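Local coordinates for protein (R)-S-adenosyl-L-methionine hydrolase (Thermus thermophilus, PDB 2CW5) that hydrolyses S-adenosyl-L-methionine to adenosine and L-methionine, works as a homotrimer and lacks chlorinase and fluorinase activity, at residues C[169-177]-C[187-195]; C[204-212]-C[219-227]. All coordinates share one frame; numbering follows the deposited sequence.

Contact 1 of 2, residues C[169-177]-C[187-195]; sequences ALTEGPEGE and AITTLLRAP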
loop_
_atom_site.group_PDB
_atom_site.type_symbol
_atom_site.label_atom_id
_atom_site.label_comp_id
_atom_site.label_asym_id
_atom_site.label_seq_id
_atom_site.Cartn_x
_atom_site.Cartn_y
_atom_site.Cartn_z
ATOM N N ALA C 169 -11.739 -15.030 24.037
ATOM C CA ALA C 169 -11.547 -14.760 25.451
ATOM C C ALA C 169 -10.070 -14.771 25.808
ATOM O O ALA C 169 -9.386 -15.776 25.615
ATOM C CB ALA C 169 -12.290 -15.797 26.283
ATOM N N LEU C 170 -9.571 -13.650 26.313
ATOM C CA LEU C 170 -8.172 -13.589 26.724
ATOM C C LEU C 170 -8.163 -14.203 28.116
ATOM O O LEU C 170 -9.111 -14.023 28.884
ATOM C CB LEU C 170 -7.687 -12.139 26.765
ATOM C CG LEU C 170 -7.942 -11.376 25.461
ATOM C CD1 LEU C 170 -7.387 -9.964 25.585
ATOM C CD2 LEU C 170 -7.295 -12.121 24.282
ATOM N N THR C 171 -7.110 -14.935 28.453
ATOM C CA THR C 171 -7.080 -15.580 29.761
ATOM C C THR C 171 -5.683 -15.889 30.262
ATOM O O THR C 171 -4.745 -16.034 29.480
ATOM C CB THR C 171 -7.906 -16.896 29.730
ATOM O OG1 THR C 171 -7.585 -17.705 30.867
ATOM C CG2 THR C 171 -7.609 -17.682 28.464
ATOM N N GLU C 172 -5.553 -15.992 31.582
ATOM C CA GLU C 172 -4.271 -16.308 32.186
ATOM C C GLU C 172 -3.942 -17.762 31.865
ATOM O O GLU C 172 -2.790 -18.188 31.954
ATOM C CB GLU C 172 -4.334 -16.108 33.702
ATOM C CG GLU C 172 -3.003 -16.329 34.396
ATOM C CD GLU C 172 -3.073 -16.046 35.879
ATOM O OE1 GLU C 172 -3.889 -16.693 36.568
ATOM O OE2 GLU C 172 -2.313 -15.175 36.349
ATOM N N GLY C 173 -4.965 -18.523 31.492
ATOM C CA GLY C 173 -4.751 -19.916 31.145
ATOM C C GLY C 173 -5.175 -20.914 32.204
ATOM O O GLY C 173 -6.041 -20.616 33.028
ATOM N N PRO C 174 -4.562 -22.110 32.219
ATOM C CA PRO C 174 -3.507 -22.526 31.288
ATOM C C PRO C 174 -3.951 -22.809 29.850
ATOM O O PRO C 174 -3.114 -22.915 28.953
ATOM C CB PRO C 174 -2.933 -23.768 31.963
ATOM C CG PRO C 174 -4.138 -24.362 32.612
ATOM C CD PRO C 174 -4.786 -23.149 33.241
ATOM N N GLU C 175 -5.257 -22.915 29.629
ATOM C CA GLU C 175 -5.785 -23.203 28.298
ATOM C C GLU C 175 -6.224 -21.965 27.515
ATOM O O GLU C 175 -7.028 -21.163 27.989
ATOM C CB GLU C 175 -6.966 -24.174 28.408
ATOM C CG GLU C 175 -8.254 -23.543 28.944
ATOM C CD GLU C 175 -8.076 -22.877 30.303
ATOM O OE1 GLU C 175 -7.780 -23.591 31.285
ATOM O OE2 GLU C 175 -8.234 -21.636 30.387
ATOM N N GLY C 176 -5.686 -21.821 26.308
ATOM C CA GLY C 176 -6.040 -20.700 25.455
ATOM C C GLY C 176 -6.134 -21.231 24.040
ATOM O O GLY C 176 -6.250 -22.442 23.843
ATOM N N GLU C 177 -6.080 -20.351 23.046
ATOM C CA GLU C 177 -6.147 -20.815 21.665
ATOM C C GLU C 177 -5.371 -19.873 20.760
ATOM O O GLU C 177 -5.016 -18.768 21.164
ATOM C CB GLU C 177 -7.603 -20.871 21.189
ATOM C CG GLU C 177 -8.213 -19.490 20.947
ATOM C CD GLU C 177 -9.607 -19.550 20.351
ATOM O OE1 GLU C 177 -10.582 -19.718 21.108
ATOM O OE2 GLU C 177 -9.725 -19.434 19.114
ATOM N N ALA C 187 2.372 -16.833 15.523
ATOM C CA ALA C 187 1.035 -17.126 16.018
ATOM C C ALA C 187 0.731 -16.304 17.269
ATOM O O ALA C 187 1.512 -16.292 18.221
ATOM C CB ALA C 187 0.911 -18.605 16.323
ATOM N N ILE C 188 -0.397 -15.603 17.248
ATOM C CA ILE C 188 -0.830 -14.803 18.386
ATOM C C ILE C 188 -1.843 -15.662 19.136
ATOM O O ILE C 188 -2.785 -16.173 18.527
ATOM C CB ILE C 188 -1.544 -13.506 17.933
ATOM C CG1 ILE C 188 -0.677 -12.745 16.925
ATOM C CG2 ILE C 188 -1.873 -12.649 19.147
ATOM C CD1 ILE C 188 0.669 -12.281 17.466
ATOM N N THR C 189 -1.656 -15.832 20.443
ATOM C CA THR C 189 -2.580 -16.643 21.225
ATOM C C THR C 189 -3.414 -15.758 22.138
ATOM O O THR C 189 -3.186 -14.549 22.221
ATOM C CB THR C 189 -1.845 -17.685 22.097
ATOM O OG1 THR C 189 -1.280 -17.040 23.244
ATOM C CG2 THR C 189 -0.730 -18.368 21.291
ATOM N N THR C 190 -4.380 -16.369 22.811
ATOM C CA THR C 190 -5.265 -15.654 23.722
ATOM C C THR C 190 -4.723 -15.667 25.153
ATOM O O THR C 190 -5.368 -15.160 26.073
ATOM C CB THR C 190 -6.678 -16.285 23.723
ATOM O OG1 THR C 190 -6.573 -17.684 24.028
ATOM C CG2 THR C 190 -7.343 -16.113 22.366
ATOM N N LEU C 191 -3.544 -16.252 25.344
ATOM C CA LEU C 191 -2.938 -16.324 26.674
ATOM C C LEU C 191 -2.321 -14.998 27.112
ATOM O O LEU C 191 -1.605 -14.356 26.346
ATOM C CB LEU C 191 -1.870 -17.421 26.711
ATOM C CG LEU C 191 -2.394 -18.853 26.627
ATOM C CD1 LEU C 191 -1.225 -19.822 26.644
ATOM C CD2 LEU C 191 -3.329 -19.124 27.804
ATOM N N LEU C 192 -2.596 -14.604 28.353
ATOM C CA LEU C 192 -2.077 -13.350 28.900
ATOM C C LEU C 192 -0.755 -13.493 29.643
ATOM O O LEU C 192 -0.126 -12.496 29.998
ATOM C CB LEU C 192 -3.117 -12.724 29.830
ATOM C CG LEU C 192 -4.355 -12.221 29.090
ATOM C CD1 LEU C 192 -5.470 -11.926 30.084
ATOM C CD2 LEU C 192 -3.987 -10.976 28.278
ATOM N N ARG C 193 -0.328 -14.723 29.896
ATOM C CA ARG C 193 0.936 -14.893 30.590
ATOM C C ARG C 193 1.862 -15.871 29.881
ATOM O O ARG C 193 1.417 -16.793 29.195
ATOM C CB ARG C 193 0.705 -15.332 32.040
ATOM C CG ARG C 193 0.549 -16.821 32.247
ATOM C CD ARG C 193 0.935 -17.184 33.672
ATOM N NE ARG C 193 1.068 -18.625 33.859
ATOM C CZ ARG C 193 1.568 -19.192 34.953
ATOM N NH1 ARG C 193 1.986 -18.435 35.961
ATOM N NH2 ARG C 193 1.654 -20.514 35.039
ATOM N N ALA C 194 3.160 -15.644 30.043
ATOM C CA ALA C 194 4.179 -16.486 29.435
ATOM C C ALA C 194 5.247 -16.728 30.495
ATOM O O ALA C 194 6.254 -16.026 30.544
ATOM C CB ALA C 194 4.781 -15.783 28.221
ATOM N N PRO C 195 5.036 -17.739 31.352
ATOM C CA PRO C 195 5.957 -18.101 32.434
ATOM C C PRO C 195 7.404 -18.315 32.009
ATOM O O PRO C 195 7.695 -19.075 31.086
ATOM C CB PRO C 195 5.320 -19.363 33.016
ATOM C CG PRO C 195 4.661 -19.981 31.826
ATOM C CD PRO C 195 4.010 -18.783 31.175
HETATM O O HOH W 1 -8.947 -18.371 24.966
#
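Thr190 turns its side chain into the bend of 169-177, with Ala169 and Leu170 on one flank and Gly176 and Glu177 on the other. Its OG1 lies between backbone N and carbonyl carbon (chi1 55°), a rotation that lets it accept the amide of Glu177 (N to OG1 2.9 Å), while Thr190 N donates back to Glu177 O at 3.0 Å. A water joins the same OG1 to Ala169 O. Thr190 CG2 packs at 3.8 Å on Glu177 CG, whose chain extends onward to a salt bridge with Arg46. A valine here would probably leave the Glu177 amide and the water without their hydroxyl partner. On the Leu170 flank, Thr171 N donates to Thr190 O and Thr171 O accepts from Leu192 N (2.8 Å); together they form a single parallel bridge centred on Thr171 and Leu191. Leu191 CD2 lies 3.7 Å from Gly173 CA; it also sits close to Gly176, where a CB would run into it and into Thr190 OG1. Leu192 CD1 meets Leu170 CB at 4.0 Å, and the extended Arg193 chain slants across that of Glu172, its CG and CD against Glu172 CG. Thr171 OG1 accepts from Gly173 N, closing an ST turn. The whole belongs to the open end of the 175-181/187-189 beta hairpin, where the incoming chain adds a short parallel pairing.

Contact 2 of 2, residues C[204-212]-C[219-227]; sequences GRRVPVRRT and GAPVAYLGS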
loop_
_atom_site.group_PDB
_atom_site.type_symbol
_atom_site.label_atom_id
_atom_site.label_comp_id
_atom_site.label_asym_id
_atom_site.label_seq_id
_atom_site.Cartn_x
_atom_site.Cartn_y
_atom_site.Cartn_z
ATOM N N GLY C 204 0.631 -30.137 19.111
ATOM C CA GLY C 204 1.320 -31.359 19.483
ATOM C C GLY C 204 2.785 -31.143 19.810
ATOM O O GLY C 204 3.521 -32.105 20.021
ATOM N N ARG C 205 3.212 -29.884 19.859
ATOM C CA ARG C 205 4.604 -29.559 20.157
ATOM C C ARG C 205 4.777 -28.838 21.492
ATOM O O ARG C 205 3.862 -28.165 21.978
ATOM C CB ARG C 205 5.188 -28.671 19.056
ATOM C CG ARG C 205 5.140 -29.248 17.653
ATOM C CD ARG C 205 5.678 -28.230 16.665
ATOM N NE ARG C 205 5.591 -28.671 15.276
ATOM C CZ ARG C 205 6.281 -29.684 14.765
ATOM N NH1 ARG C 205 7.118 -30.371 15.529
ATOM N NH2 ARG C 205 6.142 -29.999 13.485
ATOM N N ARG C 206 5.965 -28.982 22.072
ATOM C CA ARG C 206 6.312 -28.332 23.330
ATOM C C ARG C 206 7.278 -27.209 22.985
ATOM O O ARG C 206 8.419 -27.458 22.595
ATOM C CB ARG C 206 6.987 -29.322 24.282
ATOM C CG ARG C 206 6.053 -30.368 24.872
ATOM C CD ARG C 206 6.836 -31.552 25.435
ATOM N NE ARG C 206 7.764 -31.174 26.499
ATOM C CZ ARG C 206 7.401 -30.865 27.741
ATOM N NH1 ARG C 206 6.121 -30.889 28.088
ATOM N NH2 ARG C 206 8.322 -30.533 28.639
ATOM N N VAL C 207 6.817 -25.971 23.116
ATOM C CA VAL C 207 7.640 -24.812 22.799
ATOM C C VAL C 207 8.084 -24.083 24.064
ATOM O O VAL C 207 7.268 -23.763 24.926
ATOM C CB VAL C 207 6.864 -23.834 21.889
ATOM C CG1 VAL C 207 7.713 -22.611 21.577
ATOM C CG2 VAL C 207 6.454 -24.547 20.600
ATOM N N PRO C 208 9.394 -23.820 24.195
ATOM C CA PRO C 208 9.909 -23.123 25.375
ATOM C C PRO C 208 9.590 -21.631 25.360
ATOM O O PRO C 208 9.617 -20.987 24.311
ATOM C CB PRO C 208 11.409 -23.390 25.300
ATOM C CG PRO C 208 11.655 -23.398 23.825
ATOM C CD PRO C 208 10.499 -24.236 23.312
ATOM N N VAL C 209 9.283 -21.095 26.533
ATOM C CA VAL C 209 8.980 -19.681 26.672
ATOM C C VAL C 209 10.275 -18.975 27.054
ATOM O O VAL C 209 11.001 -19.441 27.930
ATOM C CB VAL C 209 7.930 -19.445 27.770
ATOM C CG1 VAL C 209 7.650 -17.960 27.912
ATOM C CG2 VAL C 209 6.656 -20.202 27.438
ATOM N N ARG C 210 10.564 -17.859 26.395
ATOM C CA ARG C 210 11.781 -17.108 26.671
ATOM C C ARG C 210 11.548 -15.603 26.616
ATOM O O ARG C 210 10.486 -15.144 26.196
ATOM C CB ARG C 210 12.871 -17.495 25.666
ATOM C CG ARG C 210 13.420 -18.905 25.844
ATOM C CD ARG C 210 14.220 -19.023 27.137
ATOM N NE ARG C 210 14.828 -20.343 27.307
ATOM C CZ ARG C 210 14.152 -21.457 27.567
ATOM N NH1 ARG C 210 12.833 -21.423 27.692
ATOM N NH2 ARG C 210 14.797 -22.607 27.705
ATOM N N ARG C 211 12.547 -14.841 27.053
ATOM C CA ARG C 211 12.463 -13.386 27.046
ATOM C C ARG C 211 13.414 -12.828 25.996
ATOM O O ARG C 211 13.071 -11.904 25.257
ATOM C CB ARG C 211 12.830 -12.816 28.417
ATOM C CG ARG C 211 11.900 -13.229 29.543
ATOM C CD ARG C 211 12.119 -12.350 30.765
ATOM N NE ARG C 211 11.184 -12.656 31.842
ATOM C CZ ARG C 211 11.025 -11.906 32.929
ATOM N NH1 ARG C 211 11.738 -10.799 33.087
ATOM N NH2 ARG C 211 10.148 -12.265 33.859
ATOM N N THR C 212 14.615 -13.396 25.941
ATOM C CA THR C 212 15.624 -12.972 24.980
ATOM C C THR C 212 15.862 -14.083 23.962
ATOM O O THR C 212 15.743 -15.265 24.283
ATOM C CB THR C 212 16.956 -12.631 25.678
ATOM O OG1 THR C 212 17.916 -12.221 24.697
ATOM C CG2 THR C 212 17.488 -13.841 26.435
ATOM N N GLY C 219 14.980 -21.378 12.412
ATOM C CA GLY C 219 14.122 -22.579 12.191
ATOM C C GLY C 219 13.552 -23.152 13.475
ATOM O O GLY C 219 12.701 -24.045 13.444
ATOM N N ALA C 220 14.019 -22.645 14.612
ATOM C CA ALA C 220 13.539 -23.113 15.908
ATOM C C ALA C 220 12.384 -22.238 16.407
ATOM O O ALA C 220 12.388 -21.018 16.213
ATOM C CB ALA C 220 14.679 -23.103 16.924
ATOM N N PRO C 221 11.376 -22.858 17.047
ATOM C CA PRO C 221 10.197 -22.168 17.586
ATOM C C PRO C 221 10.404 -21.701 19.026
ATOM O O PRO C 221 11.055 -22.377 19.819
ATOM C CB PRO C 221 9.120 -23.233 17.497
ATOM C CG PRO C 221 9.888 -24.458 17.903
ATOM C CD PRO C 221 11.184 -24.321 17.108
ATOM N N VAL C 222 9.832 -20.551 19.365
ATOM C CA VAL C 222 9.959 -20.012 20.713
ATOM C C VAL C 222 8.713 -19.213 21.092
ATOM O O VAL C 222 8.089 -18.579 20.237
ATOM C CB VAL C 222 11.208 -19.104 20.816
ATOM C CG1 VAL C 222 11.081 -17.935 19.850
ATOM C CG2 VAL C 222 11.389 -18.615 22.245
ATOM N N ALA C 223 8.350 -19.259 22.371
ATOM C CA ALA C 223 7.184 -18.532 22.869
ATOM C C ALA C 223 7.652 -17.382 23.759
ATOM O O ALA C 223 8.664 -17.494 24.454
ATOM C CB ALA C 223 6.275 -19.471 23.654
ATOM N N TYR C 224 6.904 -16.283 23.737
ATOM C CA TYR C 224 7.247 -15.097 24.518
ATOM C C TYR C 224 6.022 -14.200 24.628
ATOM O O TYR C 224 5.071 -14.349 23.859
ATOM C CB TYR C 224 8.365 -14.332 23.808
ATOM C CG TYR C 224 7.987 -13.948 22.393
ATOM C CD1 TYR C 224 7.296 -12.766 22.128
ATOM C CD2 TYR C 224 8.237 -14.813 21.328
ATOM C CE1 TYR C 224 6.857 -12.459 20.845
ATOM C CE2 TYR C 224 7.801 -14.517 20.039
ATOM C CZ TYR C 224 7.110 -13.341 19.805
ATOM O OH TYR C 224 6.648 -13.058 18.539
ATOM N N LEU C 225 6.043 -13.264 25.572
ATOM C CA LEU C 225 4.919 -12.349 25.710
ATOM C C LEU C 225 5.115 -11.273 24.649
ATOM O O LEU C 225 6.149 -10.607 24.612
ATOM C CB LEU C 225 4.887 -11.715 27.103
ATOM C CG LEU C 225 3.593 -10.956 27.418
ATOM C CD1 LEU C 225 2.432 -11.942 27.505
ATOM C CD2 LEU C 225 3.740 -10.197 28.725
ATOM N N GLY C 226 4.120 -11.122 23.784
ATOM C CA GLY C 226 4.202 -10.152 22.708
ATOM C C GLY C 226 3.971 -8.702 23.085
ATOM O O GLY C 226 3.604 -8.379 24.213
ATOM N N SER C 227 4.171 -7.830 22.104
ATOM C CA SER C 227 4.019 -6.394 22.280
ATOM C C SER C 227 2.630 -5.941 22.732
ATOM O O SER C 227 2.482 -4.838 23.254
ATOM C CB SER C 227 4.397 -5.684 20.978
ATOM O OG SER C 227 3.675 -6.214 19.879
#
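Closure of the C-terminal beta barrel rests here on Val209, the residue following strand 205-208, and Ala223 of strand 221-225, joined by a single parallel bridge; these strands are the antiparallel sheet's outermost. Ala223 uses both backbone polar atoms: its N donates to Pro208 O (2.9 Å), and its O accepts from Arg210 N at 2.7 Å. The strand axes diverge by 56°, and the pairing is confined to this point. Val207 puts CG1 anti to its own backbone N (chi1 179°), which brings that methyl over the 222-223 peptide, 3.5 Å from Ala223 N. Val209 CG2 approaches the methyl of Ala223 at 3.9 Å, and Val200 of strand 199-202 touches both Val207 and Ala223. Toward solvent, Arg210 crosses Val222 at about a right angle, its CB 3.9 Å from Val222 CG2. The arginine chain bends at chi2 (-68°), folding NH1 back to donate to Val209 O at 2.7 Å. Tyr224 sets CB against Arg210 O, its ring meets Phe213 edge-to-face, and its OH makes a weak hydrogen bond to Glu232 OE1; Glu232 probably binds S-adenosyl-L-methionine. The short parallel seam joins the sheet's two edge strands, consistent with a closed C-terminal barrel.

How the contacts relate
Contact 1 precedes contact 2 along the chain without overlap, and their centres lie 13 Å apart on the same side of the chain's centre. Both draw on the seven-stranded antiparallel sheet of the C-terminal domain: 175-181 and 187-189 are inner neighbours, whereas 205-208 and 221-225 are its two edges. Strand 231-235 stands between 187-189 and 221-225. The contacts also touch directly, since Pro195 O packs on Val209 CB at 3.3 Å and Leu192 O on Leu225 CD1, so the chain leaving contact 1 packs against the seam of contact 2 at Val209 and Leu225. Ile188 and Tyr224, one from each contact, both approach Glu232, consistent with a barrel wall backing the substrate site.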